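Local atomic coordinates of lovastatin nonaketide synthase, polyketide synthase component (Aspergillus terreus, PDB entry 7CPX), a protein that builds the dihydromonacolin L nonaketide of lovastatin biosynthesis from malonyl-CoA, with methylation by S-adenosylmethionine and reduction by NADPH, as a homodimeric multidomain polyketide synthase partnered by LovC. Residues Leu1968-Ile1973 against Val1989-Thr1994; Leu1979-Glu1984 against Val2092-Gln2097; Arg2027-Leu2032 against Pro2054-Tyr2059. The protein carries 2 engineered substitutions. One frame throughout, in Å; residues are numbered along the deposited sequence.

Following the chain from its N terminus, contact 1 opens where strand 1964-1968 ends and closes at the end of strand 1988-1993, the intervening residues being mostly helix 1972-1985. Contact 2 starts on that same helix, inside the loop of contact 1, and closes only at 2092-2097, so the two cross. Contact 3, between strands 2031-2034 and 2057-2059, opens after contact 1 has closed and is nested within the span of contact 2. Contacts 1 and 3 thus join neighbouring strands of one parallel sheet, touching each other through H1990 and V2029, whereas contact 2 ties a helix on this sheet to helix 2085-2095.

Contact 1: residues Leu1968-Ile1973 against Val1989-Thr1994; sequences LNPPSI and VHLATT
L1968 and N1969 meet A1992 where two neighbouring parallel strands end. L1968 forms a beta bridge with A1992, and N1969 N donates a hydrogen bond to A1992 O. The modelled length of that bond is too short to be trusted at this resolution, although its pairing fits the parallel register. The same carbonyl oxygen receives a CH contact from L1968 CA, 3.4 Å from A1992 O, and has P1970 CD 3.3 Å away.

Among apolar groups, the L1968 side chain has CG anti to the backbone N (chi1 174°), and chi2 (55°) then turns its CD1 methyl to 3.8 Å from A1992 CB. From the far end of the segment the T1994 methyl CG2 approaches to 4.1 Å of L1968 CD1. L1991 points to the opposite face from A1992, and its CD2 lies loosely against the P1970 ring, 4.3 Å from CG.

The polar side chains approach without bonding across the contact. N1969 and T1994 cross at about a right angle, with N1969 ND2 3.6 Å from T1994 OG1, while this side-chain nitrogen is hydrogen-bonded to S2036 OG in the loop beyond strand 2031-2034.

This is a beta-alpha-beta unit of a five-stranded parallel sheet with the 3-2-1-4-5 order of a Rossmann-like fold. Strand 1964-1968 leads through P1971, at the N-cap, into helix 1972-1985 and on to strand 1988-1993. On its other edge L1968 pairs with V2033 and L2035. Helix 2041-2051 covers the face bearing L1968 through T2045 and M2048, and I1973 packs against helix 1935-1953.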
loop_
_atom_site.group_PDB
_atom_site.type_symbol
_atom_site.label_atom_id
_atom_site.label_comp_id
_atom_site.label_asym_id
_atom_site.label_seq_id
_atom_site.Cartn_x
_atom_site.Cartn_y
_atom_site.Cartn_z
ATOM N N LEU A 1968 -36.811 11.851 16.577
ATOM C CA LEU A 1968 -36.192 12.088 15.281
ATOM C C LEU A 1968 -36.703 11.084 14.256
ATOM O O LEU A 1968 -36.695 9.873 14.503
ATOM C CB LEU A 1968 -34.670 12.000 15.387
ATOM C CG LEU A 1968 -33.893 12.092 14.071
ATOM C CD1 LEU A 1968 -34.250 13.361 13.317
ATOM C CD2 LEU A 1968 -32.399 12.032 14.333
ATOM N N ASN A 1969 -37.142 11.599 13.111
ATOM C CA ASN A 1969 -37.606 10.792 11.990
ATOM C C ASN A 1969 -38.546 9.662 12.422
ATOM O O ASN A 1969 -38.295 8.493 12.122
ATOM C CB ASN A 1969 -36.421 10.228 11.220
ATOM C CG ASN A 1969 -36.827 9.602 9.902
ATOM O OD1 ASN A 1969 -37.909 9.872 9.382
ATOM N ND2 ASN A 1969 -35.960 8.762 9.353
ATOM N N PRO A 1970 -39.629 9.976 13.126
ATOM C CA PRO A 1970 -40.633 8.960 13.419
ATOM C C PRO A 1970 -41.593 8.806 12.255
ATOM O O PRO A 1970 -41.723 9.718 11.424
ATOM C CB PRO A 1970 -41.341 9.522 14.656
ATOM C CG PRO A 1970 -41.281 10.990 14.450
ATOM C CD PRO A 1970 -39.964 11.264 13.759
ATOM N N PRO A 1971 -42.281 7.671 12.152
ATOM C CA PRO A 1971 -43.339 7.553 11.144
ATOM C C PRO A 1971 -44.394 8.634 11.330
ATOM O O PRO A 1971 -44.702 9.047 12.450
ATOM C CB PRO A 1971 -43.914 6.155 11.395
ATOM C CG PRO A 1971 -42.789 5.392 11.994
ATOM C CD PRO A 1971 -41.964 6.376 12.777
ATOM N N SER A 1972 -44.940 9.103 10.205
ATOM C CA SER A 1972 -45.944 10.162 10.252
ATOM C C SER A 1972 -47.064 9.803 11.222
ATOM O O SER A 1972 -47.455 10.612 12.075
ATOM C CB SER A 1972 -46.503 10.408 8.850
ATOM O OG SER A 1972 -47.096 9.232 8.329
ATOM N N ILE A 1973 -47.585 8.581 11.108
ATOM C CA ILE A 1973 -48.525 8.088 12.107
ATOM C C ILE A 1973 -47.882 8.147 13.483
ATOM O O ILE A 1973 -48.504 8.572 14.464
ATOM C CB ILE A 1973 -48.979 6.657 11.764
ATOM C CG1 ILE A 1973 -49.517 6.577 10.333
ATOM C CG2 ILE A 1973 -50.051 6.195 12.740
ATOM C CD1 ILE A 1973 -49.820 5.166 9.887
ATOM N N VAL A 1989 -43.427 17.163 23.370
ATOM C CA VAL A 1989 -42.786 16.318 22.371
ATOM C C VAL A 1989 -42.560 17.135 21.110
ATOM O O VAL A 1989 -43.496 17.747 20.580
ATOM C CB VAL A 1989 -43.638 15.074 22.069
ATOM C CG1 VAL A 1989 -43.043 14.295 20.911
ATOM C CG2 VAL A 1989 -43.749 14.197 23.301
ATOM N N HIS A 1990 -41.321 17.146 20.628
ATOM C CA HIS A 1990 -40.969 17.767 19.362
ATOM C C HIS A 1990 -40.706 16.677 18.335
ATOM O O HIS A 1990 -40.164 15.619 18.668
ATOM C CB HIS A 1990 -39.734 18.659 19.505
ATOM C CG HIS A 1990 -39.892 19.754 20.511
ATOM N ND1 HIS A 1990 -40.528 20.942 20.225
ATOM C CD2 HIS A 1990 -39.494 19.843 21.803
ATOM C CE1 HIS A 1990 -40.516 21.715 21.296
ATOM N NE2 HIS A 1990 -39.895 21.072 22.267
ATOM N N LEU A 1991 -41.112 16.928 17.095
ATOM C CA LEU A 1991 -40.935 15.984 16.002
ATOM C C LEU A 1991 -39.923 16.539 15.013
ATOM O O LEU A 1991 -40.031 17.695 14.591
ATOM C CB LEU A 1991 -42.259 15.709 15.289
ATOM C CG LEU A 1991 -43.414 15.184 16.140
ATOM C CD1 LEU A 1991 -44.586 14.822 15.248
ATOM C CD2 LEU A 1991 -42.983 13.988 16.970
ATOM N N ALA A 1992 -38.946 15.715 14.646
ATOM C CA ALA A 1992 -37.967 16.054 13.626
ATOM C C ALA A 1992 -37.979 14.966 12.565
ATOM O O ALA A 1992 -37.956 13.776 12.895
ATOM C CB ALA A 1992 -36.569 16.199 14.227
ATOM N N THR A 1993 -38.026 15.372 11.300
ATOM C CA THR A 1993 -38.054 14.440 10.184
ATOM C C THR A 1993 -36.980 14.817 9.178
ATOM O O THR A 1993 -36.773 15.999 8.889
ATOM C CB THR A 1993 -39.426 14.425 9.496
ATOM O OG1 THR A 1993 -39.423 13.458 8.439
ATOM C CG2 THR A 1993 -39.756 15.794 8.922
ATOM N N THR A 1994 -36.296 13.804 8.651
ATOM C CA THR A 1994 -35.264 13.989 7.642
ATOM C C THR A 1994 -35.791 13.787 6.228
ATOM O O THR A 1994 -35.007 13.819 5.274
ATOM C CB THR A 1994 -34.098 13.034 7.902
ATOM O OG1 THR A 1994 -34.561 11.679 7.832
ATOM C CG2 THR A 1994 -33.500 13.290 9.272
#

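Contact 2: residues Leu1979-Glu1984 against Val2092-Gln2097; sequences LHAGEE and VSLARQ
H1980 lays its imidazole alongside the side chain of Q2097, the two running past each other in opposite directions with ring and amide planes 58° apart. This is a helix-helix contact in which helix 1972-1985, the crossover helix of a Rossmann-like beta-alpha-beta unit, meets helix 2085-2095. H1980 CD2 lies 3.7 Å from Q2097 CB, and Q2097 OE1 lies near H1980 CB and CG, oblique to the ring.

L2094 reaches helix 1972-1985 with both methyls. L2094 CD1 lies 3.9 Å from A1981 CB, and L2094 CD2 is 3.5 Å from E1984 CG. A third helix, 1935-1953, packs against both partners, with L1943 and V1947 on L2094 and E1950 on A1981. Beyond it, V2092 and R2096 rest on Y1924 of strand 1923-1924, and R2096 also forms salt bridges with E1926 and D1928.

The more exposed side is polar. E1984 bends at chi2 (-63°) and meets Q2097 tip to tip. Q2097 NE2 donates a 3.0 Å hydrogen bond to E1984 OE2, reaching the oxygen from above the carboxylate plane, 37° out of it.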
loop_
_atom_site.group_PDB
_atom_site.type_symbol
_atom_site.label_atom_id
_atom_site.label_comp_id
_atom_site.label_asym_id
_atom_site.label_seq_id
_atom_site.Cartn_x
_atom_site.Cartn_y
_atom_site.Cartn_z
ATOM N N LEU A 1979 -47.332 13.030 19.386
ATOM C CA LEU A 1979 -47.867 14.313 19.825
ATOM C C LEU A 1979 -49.080 14.116 20.723
ATOM O O LEU A 1979 -49.210 14.775 21.763
ATOM C CB LEU A 1979 -48.230 15.175 18.616
ATOM C CG LEU A 1979 -47.045 15.712 17.813
ATOM C CD1 LEU A 1979 -47.521 16.382 16.536
ATOM C CD2 LEU A 1979 -46.220 16.679 18.649
ATOM N N HIS A 1980 -49.975 13.202 20.343
ATOM C CA HIS A 1980 -51.143 12.929 21.177
ATOM C C HIS A 1980 -50.731 12.416 22.553
ATOM O O HIS A 1980 -51.278 12.845 23.577
ATOM C CB HIS A 1980 -52.054 11.916 20.485
ATOM C CG HIS A 1980 -52.754 12.459 19.279
ATOM N ND1 HIS A 1980 -53.029 13.799 19.120
ATOM C CD2 HIS A 1980 -53.234 11.842 18.174
ATOM C CE1 HIS A 1980 -53.650 13.985 17.969
ATOM N NE2 HIS A 1980 -53.787 12.813 17.375
ATOM N N ALA A 1981 -49.771 11.491 22.595
ATOM C CA ALA A 1981 -49.330 10.932 23.868
ATOM C C ALA A 1981 -48.667 11.993 24.733
ATOM O O ALA A 1981 -48.870 12.027 25.951
ATOM C CB ALA A 1981 -48.375 9.765 23.625
ATOM N N GLY A 1982 -47.856 12.860 24.125
ATOM C CA GLY A 1982 -47.250 13.942 24.881
ATOM C C GLY A 1982 -48.284 14.895 25.444
ATOM O O GLY A 1982 -48.171 15.348 26.585
ATOM N N GLU A 1983 -49.310 15.211 24.650
ATOM C CA GLU A 1983 -50.388 16.057 25.149
ATOM C C GLU A 1983 -51.095 15.402 26.327
ATOM O O GLU A 1983 -51.366 16.056 27.342
ATOM C CB GLU A 1983 -51.384 16.350 24.027
ATOM C CG GLU A 1983 -50.824 17.210 22.909
ATOM C CD GLU A 1983 -51.740 17.269 21.703
ATOM O OE1 GLU A 1983 -52.829 16.658 21.752
ATOM O OE2 GLU A 1983 -51.372 17.923 20.705
ATOM N N GLU A 1984 -51.398 14.108 26.214
ATOM C CA GLU A 1984 -52.106 13.422 27.292
ATOM C C GLU A 1984 -51.258 13.345 28.556
ATOM O O GLU A 1984 -51.765 13.565 29.662
ATOM C CB GLU A 1984 -52.521 12.022 26.839
ATOM C CG GLU A 1984 -53.590 12.014 25.756
ATOM C CD GLU A 1984 -54.898 12.626 26.217
ATOM O OE1 GLU A 1984 -55.069 12.821 27.438
ATOM O OE2 GLU A 1984 -55.756 12.915 25.355
ATOM N N VAL A 2092 -54.978 1.903 23.042
ATOM C CA VAL A 2092 -56.087 1.966 22.098
ATOM C C VAL A 2092 -56.772 3.323 22.160
ATOM O O VAL A 2092 -57.241 3.833 21.137
ATOM C CB VAL A 2092 -57.086 0.821 22.350
ATOM C CG1 VAL A 2092 -56.394 -0.524 22.201
ATOM C CG2 VAL A 2092 -57.730 0.951 23.721
ATOM N N SER A 2093 -56.853 3.930 23.347
ATOM C CA SER A 2093 -57.455 5.255 23.449
ATOM C C SER A 2093 -56.672 6.269 22.627
ATOM O O SER A 2093 -57.254 7.074 21.892
ATOM C CB SER A 2093 -57.520 5.687 24.914
ATOM O OG SER A 2093 -58.064 6.990 25.034
ATOM N N LEU A 2094 -55.343 6.239 22.736
ATOM C CA LEU A 2094 -54.520 7.151 21.950
ATOM C C LEU A 2094 -54.623 6.839 20.464
ATOM O O LEU A 2094 -54.664 7.752 19.630
ATOM C CB LEU A 2094 -53.066 7.076 22.407
ATOM C CG LEU A 2094 -52.722 7.587 23.803
ATOM C CD1 LEU A 2094 -51.272 7.264 24.120
ATOM C CD2 LEU A 2094 -52.969 9.080 23.901
ATOM N N ALA A 2095 -54.662 5.553 20.109
ATOM C CA ALA A 2095 -54.787 5.180 18.705
ATOM C C ALA A 2095 -56.085 5.718 18.121
ATOM O O ALA A 2095 -56.114 6.218 16.991
ATOM C CB ALA A 2095 -54.718 3.660 18.557
ATOM N N ARG A 2096 -57.169 5.639 18.893
ATOM C CA ARG A 2096 -58.457 6.145 18.442
ATOM C C ARG A 2096 -58.432 7.650 18.218
ATOM O O ARG A 2096 -59.342 8.186 17.578
ATOM C CB ARG A 2096 -59.537 5.760 19.450
ATOM C CG ARG A 2096 -59.953 4.301 19.325
ATOM C CD ARG A 2096 -60.573 3.755 20.597
ATOM N NE ARG A 2096 -61.068 2.398 20.404
ATOM C CZ ARG A 2096 -61.492 1.604 21.377
ATOM N NH1 ARG A 2096 -61.480 1.991 22.642
ATOM N NH2 ARG A 2096 -61.939 0.388 21.074
ATOM N N GLN A 2097 -57.412 8.343 18.728
ATOM C CA GLN A 2097 -57.278 9.769 18.463
ATOM C C GLN A 2097 -56.775 10.054 17.052
ATOM O O GLN A 2097 -56.916 11.187 16.579
ATOM C CB GLN A 2097 -56.331 10.412 19.477
ATOM C CG GLN A 2097 -56.767 10.262 20.925
ATOM C CD GLN A 2097 -55.914 11.079 21.877
ATOM O OE1 GLN A 2097 -55.094 11.891 21.450
ATOM N NE2 GLN A 2097 -56.103 10.867 23.174
#

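Contact 3: residues Arg2027-Leu2032 against Pro2054-Tyr2059; sequences RGVQAL and PGCAHY
A2057 is held to segment 2027-2032 through both of its backbone polar atoms. Its N donates to Q2030 O at 3.0 Å, in the carbonyl plane on a lone pair, while its O accepts from L2032 N with an N-H...O angle of 166°. One step on, L2032 O takes the N-H of Y2059 at 2.7 Å, the donor lying nearly along the C=O axis. Q2030 O and L2032 O each receive a CH contact, from C2056 CA (3.4 Å) and H2058 CA (3.3 Å) respectively.

This alternation of donor and acceptor is parallel beta pairing. It closes the beta-alpha-beta unit formed by strand 2031-2034, helix 2041-2051 and strand 2057-2059, the last being the outermost strand of the Rossmann-like sheet within this chain.

The other edge of strand 2031-2034 is paired too, with backbone bonds between Q2030 and S1964 and between A2031 and L1966. The Q2030 side chain leads away from the contact, and its OE1 accepts from the backbone N of both D1963 and S1964.

C2056 SG, anti to the backbone N (chi1 171°), lies against A2031 CA and L2032 CB. On one face A2031 CB and A2057 CB touch at 3.8 Å, with I1953 of helix 1935-1953 against A2031. On the other, L2032 and H2058 lie side by side pointing the same way. Their CD2 atoms are 4.1 Å apart, and both side chains pack on M2049 of helix 2041-2051.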
loop_
_atom_site.group_PDB
_atom_site.type_symbol
_atom_site.label_atom_id
_atom_site.label_comp_id
_atom_site.label_asym_id
_atom_site.label_seq_id
_atom_site.Cartn_x
_atom_site.Cartn_y
_atom_site.Cartn_z
ATOM N N ARG A 2027 -33.942 24.112 22.787
ATOM C CA ARG A 2027 -32.990 23.905 23.868
ATOM C C ARG A 2027 -33.624 23.299 25.112
ATOM O O ARG A 2027 -32.894 22.924 26.037
ATOM C CB ARG A 2027 -32.315 25.229 24.230
ATOM C CG ARG A 2027 -31.645 25.930 23.055
ATOM C CD ARG A 2027 -30.617 25.035 22.377
ATOM N NE ARG A 2027 -29.887 25.735 21.327
ATOM C CZ ARG A 2027 -28.798 26.465 21.525
ATOM N NH1 ARG A 2027 -28.283 26.628 22.734
ATOM N NH2 ARG A 2027 -28.210 27.048 20.484
ATOM N N GLY A 2028 -34.951 23.193 25.161
ATOM C CA GLY A 2028 -35.611 22.585 26.301
ATOM C C GLY A 2028 -35.643 21.075 26.286
ATOM O O GLY A 2028 -36.080 20.468 27.268
ATOM N N VAL A 2029 -35.183 20.453 25.201
ATOM C CA VAL A 2029 -35.227 19.002 25.089
ATOM C C VAL A 2029 -34.285 18.381 26.110
ATOM O O VAL A 2029 -33.135 18.813 26.265
ATOM C CB VAL A 2029 -34.866 18.562 23.663
ATOM C CG1 VAL A 2029 -34.623 17.063 23.619
ATOM C CG2 VAL A 2029 -35.972 18.950 22.701
ATOM N N GLN A 2030 -34.772 17.359 26.811
ATOM C CA GLN A 2030 -33.974 16.614 27.772
ATOM C C GLN A 2030 -33.704 15.182 27.340
ATOM O O GLN A 2030 -32.818 14.538 27.913
ATOM C CB GLN A 2030 -34.672 16.603 29.141
ATOM C CG GLN A 2030 -34.757 17.968 29.802
ATOM C CD GLN A 2030 -36.008 18.129 30.640
ATOM O OE1 GLN A 2030 -37.090 17.691 30.249
ATOM N NE2 GLN A 2030 -35.869 18.758 31.801
ATOM N N ALA A 2031 -34.436 14.668 26.353
ATOM C CA ALA A 2031 -34.238 13.314 25.863
ATOM C C ALA A 2031 -34.379 13.296 24.349
ATOM O O ALA A 2031 -35.124 14.089 23.766
ATOM C CB ALA A 2031 -35.237 12.335 26.492
ATOM N N LEU A 2032 -33.644 12.381 23.722
ATOM C CA LEU A 2032 -33.684 12.174 22.283
ATOM C C LEU A 2032 -34.103 10.740 21.995
ATOM O O LEU A 2032 -33.560 9.800 22.585
ATOM C CB LEU A 2032 -32.323 12.462 21.647
ATOM C CG LEU A 2032 -32.224 12.199 20.142
ATOM C CD1 LEU A 2032 -33.212 13.060 19.376
ATOM C CD2 LEU A 2032 -30.811 12.443 19.645
ATOM N N PRO A 2054 -26.500 18.705 27.896
ATOM C CA PRO A 2054 -25.513 17.700 28.305
ATOM C C PRO A 2054 -26.167 16.596 29.122
ATOM O O PRO A 2054 -27.046 16.845 29.949
ATOM C CB PRO A 2054 -24.509 18.506 29.138
ATOM C CG PRO A 2054 -24.649 19.902 28.653
ATOM C CD PRO A 2054 -26.093 20.066 28.287
ATOM N N GLY A 2055 -25.727 15.364 28.880
ATOM C CA GLY A 2055 -26.344 14.220 29.516
ATOM C C GLY A 2055 -27.744 13.919 29.041
ATOM O O GLY A 2055 -28.462 13.169 29.709
ATOM N N CYS A 2056 -28.157 14.483 27.908
ATOM C CA CYS A 2056 -29.496 14.240 27.391
ATOM C C CYS A 2056 -29.708 12.752 27.144
ATOM O O CYS A 2056 -28.862 12.082 26.542
ATOM C CB CYS A 2056 -29.710 15.032 26.101
ATOM S SG CYS A 2056 -31.224 14.629 25.209
ATOM N N ALA A 2057 -30.842 12.237 27.611
ATOM C CA ALA A 2057 -31.145 10.825 27.435
ATOM C C ALA A 2057 -31.312 10.500 25.957
ATOM O O ALA A 2057 -31.960 11.239 25.209
ATOM C CB ALA A 2057 -32.412 10.456 28.203
ATOM N N HIS A 2058 -30.728 9.382 25.538
ATOM C CA HIS A 2058 -30.733 8.972 24.143
ATOM C C HIS A 2058 -31.357 7.592 24.012
ATOM O O HIS A 2058 -31.049 6.684 24.788
ATOM C CB HIS A 2058 -29.316 8.957 23.570
ATOM C CG HIS A 2058 -29.263 8.640 22.109
ATOM N ND1 HIS A 2058 -28.105 8.253 21.471
ATOM C CD2 HIS A 2058 -30.228 8.654 21.160
ATOM C CE1 HIS A 2058 -28.359 8.039 20.192
ATOM N NE2 HIS A 2058 -29.642 8.275 19.979
ATOM N N TYR A 2059 -32.238 7.445 23.023
ATOM C CA TYR A 2059 -32.863 6.165 22.713
ATOM C C TYR A 2059 -32.905 6.005 21.203
ATOM O O TYR A 2059 -33.502 6.832 20.508
ATOM C CB TYR A 2059 -34.273 6.080 23.304
ATOM C CG TYR A 2059 -34.310 6.217 24.806
ATOM C CD1 TYR A 2059 -34.440 7.461 25.405
ATOM C CD2 TYR A 2059 -34.211 5.102 25.628
ATOM C CE1 TYR A 2059 -34.472 7.593 26.779
ATOM C CE2 TYR A 2059 -34.242 5.224 27.002
ATOM C CZ TYR A 2059 -34.374 6.471 27.573
ATOM O OH TYR A 2059 -34.405 6.598 28.943
#